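PDB 4PE3: TRAP dicarboxylate transporter-DctP subunit from Rhodobacter sphaeroides, which probably captures a carboxylate-bearing solute in the periplasm and delivers it to the membrane components of a TRAP transporter. Local coordinates for residues Gly72-Tyr77 with Gly87-His92; Lys173-Glu178 with Ala211-Val216. One frame throughout, in Å; residues are numbered along the deposited sequence.

Contact 1 (Gly72-Tyr77 with Gly87-His92)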
ATOM      1  N   GLY A  72       0.749   0.329 -19.189  1.00 18.39           N
ATOM      2  CA  GLY A  72       1.546   0.479 -20.386  1.00 20.65           C
ATOM      3  C   GLY A  72       0.764   0.579 -21.682  1.00 21.25           C
ATOM      4  O   GLY A  72       1.373   0.615 -22.749  1.00 23.57           O
ATOM      5  N   THR A  73      -0.567   0.608 -21.605  1.00 19.29           N
ATOM      6  CA  THR A  73      -1.377   0.651 -22.827  1.00 19.86           C
ATOM      7  C   THR A  73      -1.101   1.890 -23.634  1.00 21.54           C
ATOM      8  O   THR A  73      -0.868   1.812 -24.835  1.00 22.64           O
ATOM      9  CB  THR A  73      -2.874   0.682 -22.529  1.00 18.80           C
ATOM     10  OG1 THR A  73      -3.260  -0.561 -21.964  1.00 18.82           O
ATOM     11  CG2 THR A  73      -3.670   0.908 -23.805  1.00 22.97           C
ATOM     12  N   ILE A  74      -1.159   3.033 -22.961  1.00 21.43           N
ATOM     13  CA  ILE A  74      -1.038   4.312 -23.630  1.00 24.66           C
ATOM     14  C   ILE A  74       0.316   4.931 -23.330  1.00 26.47           C
ATOM     15  O   ILE A  74       0.942   5.490 -24.229  1.00 30.69           O
ATOM     16  CB  ILE A  74      -2.171   5.270 -23.220  1.00 26.48           C
ATOM     17  CG1 ILE A  74      -3.531   4.628 -23.473  1.00 26.28           C
ATOM     18  CG2 ILE A  74      -2.064   6.577 -23.999  1.00 28.20           C
ATOM     19  CD1 ILE A  74      -3.821   4.403 -24.970  1.00 26.67           C
ATOM     20  N   VAL A  75       0.776   4.832 -22.082  1.00 23.76           N
ATOM     21  CA  VAL A  75       2.070   5.391 -21.723  1.00 24.93           C
ATOM     22  C   VAL A  75       2.765   4.581 -20.643  1.00 23.34           C
ATOM     23  O   VAL A  75       2.160   3.729 -20.006  1.00 21.58           O
ATOM     24  CB  VAL A  75       1.941   6.828 -21.196  1.00 29.72           C
ATOM     25  CG1 VAL A  75       1.644   7.781 -22.343  1.00 33.87           C
ATOM     26  CG2 VAL A  75       0.880   6.900 -20.098  1.00 31.79           C
ATOM     27  N   ASP A  76       4.046   4.868 -20.452  1.00 27.54           N
ATOM     28  CA  ASP A  76       4.847   4.245 -19.407  1.00 28.68           C
ATOM     29  C   ASP A  76       4.202   4.473 -18.039  1.00 22.16           C
ATOM     30  O   ASP A  76       3.636   5.538 -17.788  1.00 24.51           O
ATOM     31  CB  ASP A  76       6.244   4.865 -19.449  1.00 31.55           C
ATOM     32  CG  ASP A  76       7.195   4.226 -18.474  1.00 35.58           C
ATOM     33  OD1 ASP A  76       7.303   4.721 -17.330  1.00 36.90           O
ATOM     34  OD2 ASP A  76       7.840   3.232 -18.859  1.00 40.91           O
ATOM     35  N   TYR A  77       4.288   3.487 -17.147  1.00 24.34           N
ATOM     36  CA  TYR A  77       3.668   3.585 -15.818  1.00 24.41           C
ATOM     37  C   TYR A  77       4.133   4.772 -14.941  1.00 27.38           C
ATOM     38  O   TYR A  77       3.400   5.203 -14.050  1.00 25.94           O
ATOM     39  CB  TYR A  77       3.834   2.262 -15.052  1.00 26.00           C
ATOM     40  CG  TYR A  77       5.235   1.999 -14.537  1.00 25.40           C
ATOM     41  CD1 TYR A  77       6.247   1.565 -15.385  1.00 30.13           C
ATOM     42  CD2 TYR A  77       5.542   2.187 -13.203  1.00 27.83           C
ATOM     43  CE1 TYR A  77       7.520   1.330 -14.913  1.00 34.47           C
ATOM     44  CE2 TYR A  77       6.808   1.950 -12.719  1.00 28.34           C
ATOM     45  CZ  TYR A  77       7.795   1.523 -13.577  1.00 30.51           C
ATOM     46  OH  TYR A  77       9.065   1.288 -13.095  1.00 36.16           O
ATOM     47  N   GLY A  87      -4.037  15.181 -21.586  1.00 30.25           N
ATOM     48  CA  GLY A  87      -5.287  14.757 -22.207  1.00 31.88           C
ATOM     49  C   GLY A  87      -5.157  13.467 -22.988  1.00 30.58           C
ATOM     50  O   GLY A  87      -6.093  13.043 -23.667  1.00 32.67           O
ATOM     51  N   LEU A  88      -3.991  12.842 -22.902  1.00 28.65           N
ATOM     52  CA  LEU A  88      -3.738  11.586 -23.605  1.00 27.99           C
ATOM     53  C   LEU A  88      -4.466  10.404 -22.934  1.00 28.87           C
ATOM     54  O   LEU A  88      -4.960   9.489 -23.593  1.00 29.67           O
ATOM     55  CB  LEU A  88      -2.233  11.345 -23.668  1.00 28.49           C
ATOM     56  CG  LEU A  88      -1.779  10.026 -24.289  1.00 34.46           C
ATOM     57  CD1 LEU A  88      -2.332   9.880 -25.709  1.00 39.37           C
ATOM     58  CD2 LEU A  88      -0.260   9.953 -24.292  1.00 36.44           C
ATOM     59  N   ILE A  89      -4.504  10.421 -21.609  1.00 25.23           N
ATOM     60  CA  ILE A  89      -5.430   9.592 -20.843  1.00 23.08           C
ATOM     61  C   ILE A  89      -6.101  10.556 -19.859  1.00 23.13           C
ATOM     62  O   ILE A  89      -5.707  11.733 -19.781  1.00 24.38           O
ATOM     63  CB  ILE A  89      -4.724   8.451 -20.084  1.00 21.58           C
ATOM     64  CG1 ILE A  89      -3.682   9.004 -19.111  1.00 21.65           C
ATOM     65  CG2 ILE A  89      -4.072   7.466 -21.052  1.00 24.48           C
ATOM     66  CD1 ILE A  89      -3.020   7.904 -18.284  1.00 20.28           C
ATOM     67  N   ASP A  90      -7.125  10.105 -19.149  1.00 22.01           N
ATOM     68  CA  ASP A  90      -7.881  10.966 -18.236  1.00 22.19           C
ATOM     69  C   ASP A  90      -7.637  10.696 -16.755  1.00 20.91           C
ATOM     70  O   ASP A  90      -7.928  11.555 -15.926  1.00 21.28           O
ATOM     71  CB  ASP A  90      -9.371  10.846 -18.530  1.00 22.31           C
ATOM     72  CG  ASP A  90      -9.703  11.247 -19.943  1.00 23.79           C
ATOM     73  OD1 ASP A  90      -9.366  12.377 -20.354  1.00 25.34           O
ATOM     74  OD2 ASP A  90     -10.277  10.413 -20.675  1.00 23.50           O
ATOM     75  N   GLY A  91      -7.124   9.526 -16.410  1.00 19.53           N
ATOM     76  CA  GLY A  91      -6.806   9.239 -15.026  1.00 18.42           C
ATOM     77  C   GLY A  91      -5.921   8.027 -14.919  1.00 17.35           C
ATOM     78  O   GLY A  91      -5.520   7.426 -15.927  1.00 17.52           O
ATOM     79  N   HIS A  92      -5.601   7.672 -13.680  1.00 16.36           N
ATOM     80  CA  HIS A  92      -4.866   6.438 -13.396  1.00 15.33           C
ATOM     81  C   HIS A  92      -5.284   5.803 -12.092  1.00 14.06           C
ATOM     82  O   HIS A  92      -5.885   6.459 -11.221  1.00 14.23           O
ATOM     83  CB  HIS A  92      -3.336   6.633 -13.460  1.00 15.94           C
ATOM     84  CG  HIS A  92      -2.762   7.592 -12.453  1.00 16.34           C
ATOM     85  ND1 HIS A  92      -1.519   8.151 -12.634  1.00 17.40           N
ATOM     86  CD2 HIS A  92      -3.200   8.019 -11.241  1.00 15.92           C
ATOM     87  CE1 HIS A  92      -1.228   8.919 -11.593  1.00 17.60           C
ATOM     88  NE2 HIS A  92      -2.238   8.867 -10.746  1.00 16.72           N
TER
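Ile74 and Val75 meet Leu88 and Ile89 through aliphatic carbon alone, and no hydrogen bond crosses between the two segments. The tight part centres on Leu88, which is gripped by two methyls. Ile74 CG2, held anti to the backbone N, presses on Leu88 CG at 3.5 Å, a snug fit for two carbons, and Val75 CG1 is packed just as closely against Leu88 CD2, at 3.5 Å. Beside this pair, Ile74 CB rests on Ile89 CG2 at 3.6 Å. That Ile89 methyl also lies near Ile74 CG2, the two isoleucine side chains running alongside one another in opposing senses. By contrast, Val75 is more loosely placed toward Ile89, its CG2 coming no nearer than 4.4 Å to Ile89 CD1. Tightness and burial do not run together: Leu88, which makes both of the shortest contacts, is exposed to solvent, while the longest pair reaches buried Ile89. Just before Leu88, Gly87 ends helix 80-86 in a Schellman motif. The contact lies beside that helix, with Val75 and Ile89 both resting on Ala83; Ile74 and Ile89 touch Met69 of strand 65-69, and Gln36 of strand 32-37 hydrogen-bonds the backbone of Ile74 and Val75.

Contact 2 (Lys173-Glu178 with Ala211-Val216); sequences KVRSPE and AADYSV. With ZN (zinc ion), chain F.
Two neighbouring parallel strands of the four-stranded mixed sheet, 173-175 and 211-213, run side by side here and lead to a zinc site formed in part by Asp213 and Tyr214. Arg175 sits between backbone partners on the adjacent strand: its N donates to Ala211 O at 2.9 Å, and its O receives Asp213 N in the carbonyl plane, also at 2.9 Å. The bond from Ala211 N to Lys173 O is weak, bent to 129° at the hydrogen. On one face of the sheet Val174 lies beside Ala211; on the other, Arg175 CB packs on Ala212 CB at 3.7 Å. Beyond that methyl the arginine chain bends at chi2 (-95°) and runs toward Asp213, where NH1 donates to Asp213 O at 2.9 Å. This acceptor lies close to the guanidinium plane, although the nitrogen itself stands above the carbonyl plane. Leu195 O and Ser197 OG take NE and NH2, so all three guanidinium nitrogens are engaged and the group's rotation is fixed. The Asp213 side chain crosses that of Pro177 at about a right angle, with Pro177 CD 3.7 Å from Asp213 OD2, and binds zinc through OD1 at 2.0 Å. Its other oxygen, OD2, accepts hydrogen bonds from a zinc-bound water at 2.6 Å and from His238, which would keep the carboxylate from turning. Tyr214 contributes its backbone O at 2.4 Å, and Glu155 and two waters also bind the metal. An arginine and a metal ion set this close together recall TRAP solute receptors for 2-oxoacids, in which such a pair holds the solute's carboxylate, although zinc need not be the natural metal here.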
ATOM      1  N   LYS A 173      18.265 -12.055   9.757  1.00 12.03           N
ATOM      2  CA  LYS A 173      18.511 -11.762   8.359  1.00 12.46           C
ATOM      3  C   LYS A 173      17.171 -11.694   7.653  1.00 11.51           C
ATOM      4  O   LYS A 173      16.502 -12.705   7.520  1.00 11.45           O
ATOM      5  CB  LYS A 173      19.407 -12.826   7.725  1.00 13.01           C
ATOM      6  CG  LYS A 173      20.829 -12.761   8.256  1.00 19.48           C
ATOM      7  CD  LYS A 173      21.647 -14.022   7.983  1.00 21.07           C
ATOM      8  CE  LYS A 173      21.305 -15.163   8.981  1.00 29.07           C
ATOM      9  NZ  LYS A 173      22.263 -16.335   8.992  1.00 32.55           N
ATOM     10  N   VAL A 174      16.774 -10.483   7.251  1.00 11.95           N
ATOM     11  CA  VAL A 174      15.451 -10.239   6.669  1.00 11.58           C
ATOM     12  C   VAL A 174      15.562  -9.752   5.236  1.00 10.43           C
ATOM     13  O   VAL A 174      16.119  -8.687   4.984  1.00 10.53           O
ATOM     14  CB  VAL A 174      14.704  -9.131   7.471  1.00 12.84           C
ATOM     15  CG1 VAL A 174      13.335  -8.859   6.873  1.00 10.64           C
ATOM     16  CG2 VAL A 174      14.594  -9.475   8.949  1.00 14.49           C
ATOM     17  N   ARG A 175      15.067 -10.529   4.278  1.00  9.14           N
ATOM     18  CA  ARG A 175      14.970 -10.019   2.918  1.00  9.03           C
ATOM     19  C   ARG A 175      14.114  -8.747   2.898  1.00  8.75           C
ATOM     20  O   ARG A 175      12.952  -8.767   3.297  1.00  9.44           O
ATOM     21  CB  ARG A 175      14.391 -11.071   1.974  1.00  9.13           C
ATOM     22  CG  ARG A 175      14.346 -10.605   0.522  1.00  9.67           C
ATOM     23  CD  ARG A 175      13.014 -10.026   0.135  1.00 10.88           C
ATOM     24  NE  ARG A 175      13.011  -9.687  -1.292  1.00 12.67           N
ATOM     25  CZ  ARG A 175      11.922  -9.453  -2.011  1.00 18.19           C
ATOM     26  NH1 ARG A 175      10.723  -9.487  -1.446  1.00 17.77           N
ATOM     27  NH2 ARG A 175      12.043  -9.179  -3.309  1.00 19.54           N
ATOM     28  N   SER A 176      14.705  -7.677   2.387  1.00  9.44           N
ATOM     29  CA  SER A 176      14.107  -6.346   2.485  1.00 11.28           C
ATOM     30  C   SER A 176      14.343  -5.608   1.181  1.00 10.35           C
ATOM     31  O   SER A 176      15.472  -5.500   0.740  1.00 13.18           O
ATOM     32  CB  SER A 176      14.776  -5.543   3.613  1.00 12.71           C
ATOM     33  OG  SER A 176      14.678  -6.119   4.903  1.00 13.79           O
ATOM     34  N   PRO A 177      13.286  -5.061   0.573  1.00 11.07           N
ATOM     35  CA  PRO A 177      13.532  -4.128  -0.525  1.00 11.75           C
ATOM     36  C   PRO A 177      14.403  -2.961  -0.075  1.00 13.19           C
ATOM     37  O   PRO A 177      14.287  -2.490   1.059  1.00 10.95           O
ATOM     38  CB  PRO A 177      12.124  -3.660  -0.886  1.00 12.42           C
ATOM     39  CG  PRO A 177      11.243  -4.812  -0.524  1.00 13.71           C
ATOM     40  CD  PRO A 177      11.851  -5.331   0.744  1.00 11.37           C
ATOM     41  N   GLU A 178      15.301  -2.548  -0.958  1.00 14.19           N
ATOM     42  CA  GLU A 178      16.112  -1.345  -0.849  1.00 19.37           C
ATOM     43  C   GLU A 178      15.279  -0.145  -0.433  1.00 12.44           C
ATOM     44  O   GLU A 178      14.148   0.002  -0.879  1.00 17.12           O
ATOM     45  CB  GLU A 178      16.634  -1.028  -2.256  1.00 23.81           C
ATOM     46  CG  GLU A 178      18.046  -0.623  -2.360  1.00 27.74           C
ATOM     47  CD  GLU A 178      18.555  -0.840  -3.768  1.00 20.73           C
ATOM     48  OE1 GLU A 178      18.479   0.074  -4.602  1.00 28.17           O
ATOM     49  OE2 GLU A 178      18.998  -1.949  -4.035  1.00 15.59           O
ATOM     50  N   ALA A 211      14.035 -14.623   7.418  1.00  9.67           N
ATOM     51  CA  ALA A 211      12.732 -13.958   7.364  1.00  8.24           C
ATOM     52  C   ALA A 211      12.670 -13.104   6.096  1.00  8.29           C
ATOM     53  O   ALA A 211      13.695 -12.831   5.475  1.00 10.42           O
ATOM     54  CB  ALA A 211      12.538 -13.080   8.595  1.00 10.31           C
ATOM     55  N   ALA A 212      11.484 -12.651   5.731  1.00  8.52           N
ATOM     56  CA  ALA A 212      11.349 -11.879   4.513  1.00  9.44           C
ATOM     57  C   ALA A 212      10.117 -11.035   4.454  1.00  7.76           C
ATOM     58  O   ALA A 212       9.039 -11.445   4.865  1.00  8.49           O
ATOM     59  CB  ALA A 212      11.347 -12.817   3.296  1.00  8.94           C
ATOM     60  N   ASP A 213      10.303  -9.845   3.885  1.00  8.38           N
ATOM     61  CA  ASP A 213       9.245  -9.166   3.164  1.00  9.12           C
ATOM     62  C   ASP A 213       8.943  -9.969   1.914  1.00 11.23           C
ATOM     63  O   ASP A 213       9.853 -10.267   1.157  1.00 10.83           O
ATOM     64  CB  ASP A 213       9.747  -7.757   2.794  1.00 10.51           C
ATOM     65  CG  ASP A 213       8.761  -6.972   1.964  1.00 14.21           C
ATOM     66  OD1 ASP A 213       8.239  -7.514   0.967  1.00 12.10           O
ATOM     67  OD2 ASP A 213       8.527  -5.783   2.287  1.00 13.61           O
ATOM     68  N   TYR A 214       7.687 -10.333   1.701  1.00  9.69           N
ATOM     69  CA  TYR A 214       7.286 -10.913   0.438  1.00 11.49           C
ATOM     70  C   TYR A 214       5.990 -10.206   0.044  1.00 13.01           C
ATOM     71  O   TYR A 214       6.046  -9.017  -0.415  1.00 19.08           O
ATOM     72  CB  TYR A 214       7.215 -12.451   0.508  1.00 10.15           C
ATOM     73  CG  TYR A 214       7.217 -13.103  -0.861  1.00 10.67           C
ATOM     74  CD1 TYR A 214       8.352 -13.074  -1.662  1.00 12.09           C
ATOM     75  CD2 TYR A 214       6.080 -13.712  -1.360  1.00 11.44           C
ATOM     76  CE1 TYR A 214       8.351 -13.631  -2.924  1.00 13.91           C
ATOM     77  CE2 TYR A 214       6.072 -14.285  -2.626  1.00 13.68           C
ATOM     78  CZ  TYR A 214       7.211 -14.244  -3.382  1.00 14.50           C
ATOM     79  OH  TYR A 214       7.197 -14.828  -4.624  1.00 19.65           O
ATOM     80  N   SER A 215       4.844 -10.806   0.336  1.00  7.40           N
ATOM     81  CA  SER A 215       3.556 -10.311  -0.125  1.00  7.40           C
ATOM     82  C   SER A 215       2.457 -10.449   0.940  1.00  7.01           C
ATOM     83  O   SER A 215       2.765 -10.570   2.141  1.00  7.23           O
ATOM     84  CB  SER A 215       3.177 -11.049  -1.414  1.00  9.90           C
ATOM     85  OG  SER A 215       2.007 -10.543  -2.042  1.00 11.37           O
ATOM     86  N   VAL A 216       1.195 -10.414   0.529  1.00  7.53           N
ATOM     87  CA  VAL A 216       0.078 -10.642   1.405  1.00  7.01           C
ATOM     88  C   VAL A 216       0.063 -12.110   1.822  1.00  6.84           C
ATOM     89  O   VAL A 216       0.651 -12.963   1.142  1.00  6.94           O
ATOM     90  CB  VAL A 216      -1.241 -10.222   0.741  1.00  7.27           C
ATOM     91  CG1 VAL A 216      -1.166  -8.741   0.383  1.00  8.02           C
ATOM     92  CG2 VAL A 216      -1.552 -11.056  -0.502  1.00  8.61           C
TER
HETATM   93 ZN    ZN F 405       6.625  -6.765   0.089  0.86 15.23          ZN
HETATM   94  O   HOH W   1       6.779  -4.737   0.607  1.00 26.91           O
HETATM   95  O   HOH W   2       7.075  -6.761  -1.856  1.00 15.40           O

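Overall arrangement
Contact 1 closes before contact 2 opens along the chain, and their centres lie 31 Å apart, with nearest atoms about 13 Å from each other. They share no sheet. Contact 1 borders the five-stranded mixed sheet, to which strand 91-95 belongs; contact 2 pairs two inner strands of the four-stranded mixed sheet. Both belong to the same family 7 solute-binding protein fold. The two sheets belong to the two lobes expected of a TRAP solute-binding protein, whose cleft normally holds the ligand; the structure is the open form without solute. Neither contact spans the cleft, so opening and closing would probably shift one relative to the other while each stays intact.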